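Local coordinates for protein putative phosphosugar isomerase (Clostridium difficile, PDB 3G68) that probably acts on phosphorylated sugars as an isomerase, its two SIS domains resembling the isomerase half of glucosamine-6-phosphate synthase, at residues E17-A22 / T150-M155. Numbering follows the deposited sequence.
Sequences EIISNA and TKLNLM
Ile-18, on the last turn of helix 4-20, directs its side chain at helix 145-165 and meets both Leu-152 and Asn-153 with one methyl. Its CG2 lies opposite the backbone N (CG1 beside that N, chi1 -69°) and comes 3.4 Å from Asn-153 OD1, a van der Waals touch in which the two side chains cross nearly at right angles. The same CG2 is 4.3 Å from Leu-152 CD2. Cys-149 and Leu-156, about a turn before and after Leu-152 and Asn-153 on helix 145-165, also touch Ile-18. Ile-19 reaches across with CG1, 4.1 Å from Leu-152 CD1 and equally near CD2, so the methylene faces the leucine's forked end. The CB of Leu-152 already points toward helix 4-20; with CG anti to the backbone N (chi1 179°) and chi2 54°, both methyls are set beside Ile-19 CG1. Ile-177, Leu-181 and Ile-184 of helix 170-184 pack on Ile-19, as does Glu-17 of a second subunit; Ile-180 touches Leu-152. The contact is buried and largely apolar, Asn-153 OD1 being the one polar atom touching across it, and joins the N-terminal helix to the helix following the first parallel sheet, in the layered alpha-beta-alpha architecture of a double-SIS protein.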
ATOM      1  N   GLU B  17      20.175  -0.472  33.121  1.00 10.44           N
ATOM      2  CA  GLU B  17      19.427  -0.914  34.301  1.00 12.33           C
ATOM      3  C   GLU B  17      19.557   0.051  35.477  1.00 13.25           C
ATOM      4  O   GLU B  17      18.573   0.351  36.200  1.00 11.48           O
ATOM      5  CB  GLU B  17      19.873  -2.287  34.772  1.00 13.13           C
ATOM      6  CG  GLU B  17      19.488  -3.393  33.809  1.00 12.69           C
ATOM      7  CD  GLU B  17      20.090  -4.733  34.177  1.00 13.90           C
ATOM      8  OE1 GLU B  17      20.924  -4.768  35.110  1.00 14.78           O
ATOM      9  OE2 GLU B  17      19.751  -5.731  33.494  1.00 17.42           O
ATOM     10  N   ILE B  18      20.775   0.537  35.656  1.00 12.46           N
ATOM     11  CA  ILE B  18      21.085   1.500  36.684  1.00 11.78           C
ATOM     12  C   ILE B  18      20.336   2.808  36.460  1.00 11.51           C
ATOM     13  O   ILE B  18      19.778   3.362  37.385  1.00 12.65           O
ATOM     14  CB  ILE B  18      22.606   1.706  36.811  1.00 10.23           C
ATOM     15  CG1 ILE B  18      23.225   0.423  37.397  1.00  9.74           C
ATOM     16  CG2 ILE B  18      22.907   2.926  37.714  1.00 10.63           C
ATOM     17  CD1 ILE B  18      24.753   0.428  37.391  1.00  9.54           C
ATOM     18  N   ILE B  19      20.329   3.289  35.230  1.00 13.65           N
ATOM     19  CA  ILE B  19      19.577   4.489  34.845  1.00 13.25           C
ATOM     20  C   ILE B  19      18.071   4.311  35.172  1.00 15.08           C
ATOM     21  O   ILE B  19      17.486   5.169  35.822  1.00 15.19           O
ATOM     22  CB  ILE B  19      19.846   4.827  33.348  1.00 14.79           C
ATOM     23  CG1 ILE B  19      21.217   5.498  33.220  1.00 10.88           C
ATOM     24  CG2 ILE B  19      18.753   5.741  32.736  1.00 17.81           C
ATOM     25  CD1 ILE B  19      21.761   5.563  31.761  1.00 11.03           C
ATOM     26  N   SER B  20      17.477   3.183  34.769  1.00 14.76           N
ATOM     27  CA  SER B  20      16.063   2.921  35.075  1.00 16.47           C
ATOM     28  C   SER B  20      15.749   2.786  36.566  1.00 17.19           C
ATOM     29  O   SER B  20      14.614   3.024  36.956  1.00 19.29           O
ATOM     30  CB  SER B  20      15.566   1.683  34.349  1.00 16.66           C
ATOM     31  OG  SER B  20      15.677   1.861  32.954  1.00 17.15           O
ATOM     32  N   ASN B  21      16.721   2.401  37.388  1.00 17.73           N
ATOM     33  CA  ASN B  21      16.533   2.237  38.835  1.00 17.01           C
ATOM     34  C   ASN B  21      16.912   3.464  39.637  1.00 16.38           C
ATOM     35  O   ASN B  21      16.818   3.436  40.877  1.00 18.41           O
ATOM     36  CB  ASN B  21      17.401   1.078  39.327  1.00 16.51           C
ATOM     37  CG  ASN B  21      17.074   0.648  40.759  1.00 19.82           C
ATOM     38  OD1 ASN B  21      15.908   0.410  41.100  1.00 25.19           O
ATOM     39  ND2 ASN B  21      18.107   0.535  41.600  1.00 17.52           N
ATOM     40  N   ALA B  22      17.311   4.545  38.969  1.00 15.17           N
ATOM     41  CA  ALA B  22      17.831   5.742  39.658  1.00 14.67           C
ATOM     42  C   ALA B  22      16.816   6.453  40.530  1.00 15.77           C
ATOM     43  O   ALA B  22      17.162   6.924  41.618  1.00 15.42           O
ATOM     44  CB  ALA B  22      18.408   6.738  38.669  1.00 14.59           C
ATOM     45  N   THR B 150      30.245   2.813  38.263  1.00 10.71           N
ATOM     46  CA  THR B 150      30.460   3.672  39.453  1.00 11.58           C
ATOM     47  C   THR B 150      30.466   5.156  39.010  1.00 12.63           C
ATOM     48  O   THR B 150      29.832   6.024  39.641  1.00 13.82           O
ATOM     49  CB  THR B 150      31.759   3.263  40.217  1.00 13.84           C
ATOM     50  OG1 THR B 150      31.603   1.911  40.713  1.00  9.81           O
ATOM     51  CG2 THR B 150      32.077   4.223  41.376  1.00  9.07           C
ATOM     52  N   LYS B 151      31.156   5.461  37.907  1.00 10.46           N
ATOM     53  CA  LYS B 151      31.097   6.806  37.339  1.00 10.62           C
ATOM     54  C   LYS B 151      29.637   7.200  37.021  1.00 10.47           C
ATOM     55  O   LYS B 151      29.211   8.294  37.348  1.00  9.50           O
ATOM     56  CB  LYS B 151      31.923   6.918  36.075  1.00  9.85           C
ATOM     57  CG  LYS B 151      33.428   6.787  36.293  1.00 10.84           C
ATOM     58  CD  LYS B 151      34.175   7.126  35.000  1.00 10.11           C
ATOM     59  CE  LYS B 151      34.006   6.048  33.890  1.00  7.90           C
ATOM     60  NZ  LYS B 151      34.855   6.333  32.719  1.00  8.79           N
ATOM     61  N   LEU B 152      28.884   6.297  36.390  1.00 11.30           N
ATOM     62  CA  LEU B 152      27.476   6.563  36.082  1.00 10.83           C
ATOM     63  C   LEU B 152      26.694   6.840  37.361  1.00 11.32           C
ATOM     64  O   LEU B 152      25.938   7.797  37.430  1.00 13.32           O
ATOM     65  CB  LEU B 152      26.830   5.378  35.362  1.00 10.51           C
ATOM     66  CG  LEU B 152      25.353   5.477  34.976  1.00 11.12           C
ATOM     67  CD1 LEU B 152      25.025   6.718  34.142  1.00  8.39           C
ATOM     68  CD2 LEU B 152      24.986   4.219  34.169  1.00  9.60           C
ATOM     69  N   ASN B 153      26.895   6.005  38.367  1.00 12.00           N
ATOM     70  CA  ASN B 153      26.194   6.127  39.666  1.00 13.06           C
ATOM     71  C   ASN B 153      26.425   7.487  40.331  1.00 13.31           C
ATOM     72  O   ASN B 153      25.491   8.102  40.870  1.00 12.15           O
ATOM     73  CB  ASN B 153      26.613   4.987  40.620  1.00 14.37           C
ATOM     74  CG  ASN B 153      25.420   4.293  41.259  1.00 15.71           C
ATOM     75  OD1 ASN B 153      24.453   3.948  40.568  1.00 19.06           O
ATOM     76  ND2 ASN B 153      25.484   4.064  42.564  1.00 17.66           N
ATOM     77  N   LEU B 154      27.671   7.955  40.267  1.00 12.30           N
ATOM     78  CA  LEU B 154      28.059   9.288  40.735  1.00 13.29           C
ATOM     79  C   LEU B 154      27.379  10.415  39.930  1.00 13.47           C
ATOM     80  O   LEU B 154      26.969  11.422  40.497  1.00 14.99           O
ATOM     81  CB  LEU B 154      29.565   9.470  40.680  1.00 10.53           C
ATOM     82  CG  LEU B 154      30.372   8.732  41.753  1.00 13.54           C
ATOM     83  CD1 LEU B 154      31.835   8.626  41.338  1.00  9.24           C
ATOM     84  CD2 LEU B 154      30.219   9.449  43.094  1.00 13.21           C
HETATM   85  N   MSE B 155      27.290  10.256  38.614  1.00 12.63           N
HETATM   86  CA  MSE B 155      26.626  11.236  37.801  1.00 13.92           C
HETATM   87  C   MSE B 155      25.127  11.278  38.132  1.00 12.37           C
HETATM   88  O   MSE B 155      24.560  12.352  38.185  1.00 13.93           O
HETATM   89  CB  MSE B 155      26.831  10.958  36.308  1.00 13.92           C
HETATM   90  CG  MSE B 155      28.245  11.226  35.849  1.00 14.72           C
HETATM   91 SE   MSE B 155      28.360  10.891  33.947  0.75 20.63          SE
HETATM   92  CE  MSE B 155      30.063  11.726  33.543  1.00 11.21           C
TER